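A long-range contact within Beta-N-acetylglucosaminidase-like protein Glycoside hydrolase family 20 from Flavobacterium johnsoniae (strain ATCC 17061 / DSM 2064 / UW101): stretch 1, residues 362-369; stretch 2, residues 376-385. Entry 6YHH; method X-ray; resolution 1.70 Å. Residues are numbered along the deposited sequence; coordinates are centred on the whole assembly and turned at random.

Stretch 1 362-369: QLMGWEEI
Stretch 2, residues 376-385: KEAIVHSWRG

Residues 362-366 and 379-382 form neighbouring parallel β-strands, their axes 4.7 Å apart at closest approach and inclined by 22°; the contact buries 839 Å². Met364 pairs with Ile379 (CA-CA 4.4 Å), Gly365 with Val380 (CA-CA 5.6 Å) and Trp366 with His381 (CA-CA 4.5 Å). Met364, Trp366, Ile379 and His381 share one sheet face, whereas Val380 points to the other.

At the start of the contact, water links strand residues Gln362 and Leu363 to the loop residue Glu377. Gln362 (phi/psi -91/148, chi1 m, chi2 t) directs OE1 to a water that also donates to Glu377 O, both at 2.6 Å from the water oxygen. A second water accepts from Leu363 N (2.9 Å) and donates weakly to Glu377 O (2.8 Å). Leu363 (-95/136, t/t) accepts the first direct bond, Ile379 N to Leu363 O, 2.8 Å, while its CD2 packs 4.0 Å from Ala378 CB.

Met364 (-127/150) extends with all three chi angles t. Its CG lies 3.9 Å from Ile379 CB (Ile379 is m/t), and its CE reaches over one face of the His381 ring, 3.5 Å from ND1. Gly365 is nearly fully extended (-159/162) and bonds through both backbone polar groups: Gly365 N to Ile379 O, 3.0 Å, and His381 N to Gly365 O, 2.8 Å. The absence of a side chain matters here, since a CB would lie 2.7 Å from Ile369 CD1.

Trp366 (-63/151; chi1 m, chi2 115°) covers the opposite face of His381, whose chi1 is t and chi2 168°. Their rings form an offset stack, with the Trp366 six-membered ring centroid 4.0 Å from the His381 centroid and planes at 16°; the imidazole is thus sandwiched between methionine methyl and indole. The Trp366 edge also addresses the face of Trp383 (p, chi2 -90°) in an offset edge-to-face pair, planes at 78°.

The chain then enters a 3-10 segment, where Ile369 N bonds to Trp366 O at 3.0 Å. Glu367 (-52/-27; p, t, chi3 66°) makes a weak bond from its N to His381 O, 2.9 Å. Its carboxylate continues the pairing beyond the strand: OE1 accepts from Trp383 N at 2.8 Å and Arg384 N at 2.9 Å, and OE2 forms a long salt bridge with Arg384 NH1, 3.8 Å. Glu368 (-51/-26; chi1 m, chi2 94°) turns its OE1 to Trp383 NE1, 2.9 Å away near the indole plane, satisfying a buried donor. Ile369 (-68/-19; p/t) closes the segment, with CD1 4.4 Å from Ile379 O.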

# COMPACT_ATOMS: atom_id res chain seq x y z
N GLN A 362 15.57 25.10 18.47
CA GLN A 362 16.25 26.01 17.60
C GLN A 362 15.45 26.25 16.33
O GLN A 362 14.72 25.38 15.89
CB GLN A 362 17.57 25.40 17.18
CG GLN A 362 18.60 25.34 18.32
CD GLN A 362 19.73 24.36 18.08
OE1 GLN A 362 20.62 24.56 17.23
NE2 GLN A 362 19.73 23.29 18.87
N LEU A 363 15.59 27.46 15.78
CA LEU A 363 14.73 27.92 14.65
C LEU A 363 15.39 27.68 13.34
O LEU A 363 16.59 27.90 13.18
CB LEU A 363 14.46 29.44 14.84
CG LEU A 363 13.48 30.19 13.93
CD1 LEU A 363 12.85 31.34 14.65
CD2 LEU A 363 14.19 30.56 12.62
N MET A 364 14.62 27.16 12.39
CA MET A 364 15.05 26.98 11.02
C MET A 364 14.05 27.64 10.10
O MET A 364 12.87 27.66 10.39
CB MET A 364 15.15 25.46 10.78
CG MET A 364 15.64 25.10 9.37
SD MET A 364 16.12 23.39 9.28
CE MET A 364 16.65 23.30 7.56
N GLY A 365 14.51 28.10 8.97
CA GLY A 365 13.64 28.67 7.96
C GLY A 365 14.22 28.69 6.57
O GLY A 365 15.46 28.62 6.39
N TRP A 366 13.34 28.83 5.57
CA TRP A 366 13.76 29.01 4.19
C TRP A 366 14.56 30.33 4.06
O TRP A 366 14.41 31.25 4.86
CB TRP A 366 12.54 29.05 3.28
CG TRP A 366 11.74 27.75 3.32
CD1 TRP A 366 10.47 27.61 3.79
CD2 TRP A 366 12.13 26.45 2.82
NE1 TRP A 366 10.11 26.29 3.74
CE2 TRP A 366 11.09 25.56 3.14
CE3 TRP A 366 13.28 25.92 2.16
CZ2 TRP A 366 11.12 24.23 2.81
CZ3 TRP A 366 13.28 24.60 1.81
CH2 TRP A 366 12.21 23.76 2.12
N GLU A 367 15.47 30.36 3.11
CA GLU A 367 16.52 31.40 3.05
C GLU A 367 16.02 32.84 3.13
O GLU A 367 16.80 33.74 3.52
CB GLU A 367 17.35 31.15 1.78
CG GLU A 367 16.60 31.43 0.49
CD GLU A 367 17.44 31.15 -0.71
OE1 GLU A 367 17.76 29.97 -0.91
OE2 GLU A 367 17.76 32.13 -1.45
N GLU A 368 14.79 33.10 2.70
CA GLU A 368 14.22 34.46 2.81
C GLU A 368 14.32 35.07 4.18
O GLU A 368 14.39 36.33 4.28
CB GLU A 368 12.82 34.60 2.27
CG GLU A 368 12.72 34.24 0.79
CD GLU A 368 12.32 32.80 0.48
OE1 GLU A 368 12.86 31.88 1.16
OE2 GLU A 368 11.50 32.59 -0.50
N ILE A 369 14.38 34.24 5.22
CA ILE A 369 14.47 34.77 6.56
C ILE A 369 15.76 35.49 6.89
O ILE A 369 15.84 36.26 7.89
CB ILE A 369 14.16 33.74 7.70
CG1 ILE A 369 15.22 32.65 7.81
CG2 ILE A 369 12.74 33.14 7.48
CD1 ILE A 369 15.13 31.85 9.09
N LYS A 376 22.29 34.39 14.56
CA LYS A 376 23.16 33.41 13.94
C LYS A 376 22.96 32.00 14.48
O LYS A 376 23.60 31.04 13.97
CB LYS A 376 24.62 33.84 14.00
CG LYS A 376 24.90 34.99 13.09
CD LYS A 376 26.41 35.27 13.01
CE LYS A 376 26.86 35.96 14.30
NZ LYS A 376 26.24 37.32 14.32
N GLU A 377 22.07 31.84 15.46
CA GLU A 377 21.68 30.49 15.89
C GLU A 377 20.56 29.90 14.99
O GLU A 377 20.23 28.74 15.16
CB GLU A 377 21.18 30.49 17.31
CG GLU A 377 22.26 31.01 18.29
CD GLU A 377 21.74 31.08 19.71
OE1 GLU A 377 21.86 32.14 20.40
OE2 GLU A 377 21.20 30.06 20.15
N ALA A 378 19.97 30.69 14.12
CA ALA A 378 18.93 30.15 13.13
C ALA A 378 19.63 29.33 12.05
O ALA A 378 20.72 29.68 11.53
CB ALA A 378 18.16 31.26 12.49
N ILE A 379 18.99 28.20 11.70
CA ILE A 379 19.43 27.43 10.54
C ILE A 379 18.79 27.92 9.26
O ILE A 379 17.54 28.13 9.21
CB ILE A 379 19.13 25.97 10.77
CG1 ILE A 379 19.85 25.55 12.03
CG2 ILE A 379 19.61 25.14 9.60
CD1 ILE A 379 19.57 24.20 12.48
N VAL A 380 19.60 28.16 8.22
CA VAL A 380 19.14 28.75 6.97
C VAL A 380 18.95 27.61 5.98
O VAL A 380 19.89 26.83 5.77
CB VAL A 380 20.14 29.79 6.43
CG1 VAL A 380 19.79 30.28 5.00
CG2 VAL A 380 20.11 30.97 7.35
N HIS A 381 17.77 27.53 5.35
CA HIS A 381 17.48 26.47 4.42
C HIS A 381 17.57 27.05 3.00
O HIS A 381 16.69 27.78 2.55
CB HIS A 381 16.10 25.87 4.75
CG HIS A 381 15.89 24.52 4.19
ND1 HIS A 381 14.83 23.75 4.60
CD2 HIS A 381 16.56 23.79 3.26
CE1 HIS A 381 14.87 22.59 3.97
NE2 HIS A 381 15.88 22.59 3.12
N SER A 382 18.68 26.74 2.32
CA SER A 382 18.97 27.25 1.01
C SER A 382 18.24 26.46 -0.08
O SER A 382 18.53 25.28 -0.29
CB SER A 382 20.50 27.15 0.77
OG SER A 382 20.86 27.61 -0.52
N TRP A 383 17.38 27.16 -0.82
CA TRP A 383 16.51 26.55 -1.82
C TRP A 383 16.42 27.23 -3.17
O TRP A 383 16.07 26.52 -4.20
CB TRP A 383 15.11 26.38 -1.25
CG TRP A 383 14.29 27.63 -1.22
CD1 TRP A 383 14.23 28.52 -0.23
CD2 TRP A 383 13.31 28.05 -2.20
NE1 TRP A 383 13.31 29.52 -0.50
CE2 TRP A 383 12.72 29.25 -1.70
CE3 TRP A 383 12.91 27.57 -3.46
CZ2 TRP A 383 11.75 29.95 -2.41
CZ3 TRP A 383 11.92 28.25 -4.13
CH2 TRP A 383 11.39 29.46 -3.64
N ARG A 384 16.80 28.50 -3.26
CA ARG A 384 16.67 29.25 -4.51
C ARG A 384 17.87 29.12 -5.39
O ARG A 384 19.00 29.04 -4.93
CB ARG A 384 16.31 30.69 -4.18
CG ARG A 384 15.01 30.80 -3.41
CD ARG A 384 14.74 32.19 -2.95
NE ARG A 384 14.54 33.00 -4.07
CZ ARG A 384 14.90 34.27 -4.04
NH1 ARG A 384 15.49 34.75 -2.92
NH2 ARG A 384 14.68 35.02 -5.11
N GLY A 385 17.62 29.15 -6.69
CA GLY A 385 18.63 28.94 -7.69
C GLY A 385 18.12 29.47 -9.03
O GLY A 385 17.33 30.40 -9.07
O HOH W 1 21.59 26.83 16.39
O HOH W 2 17.91 28.88 16.70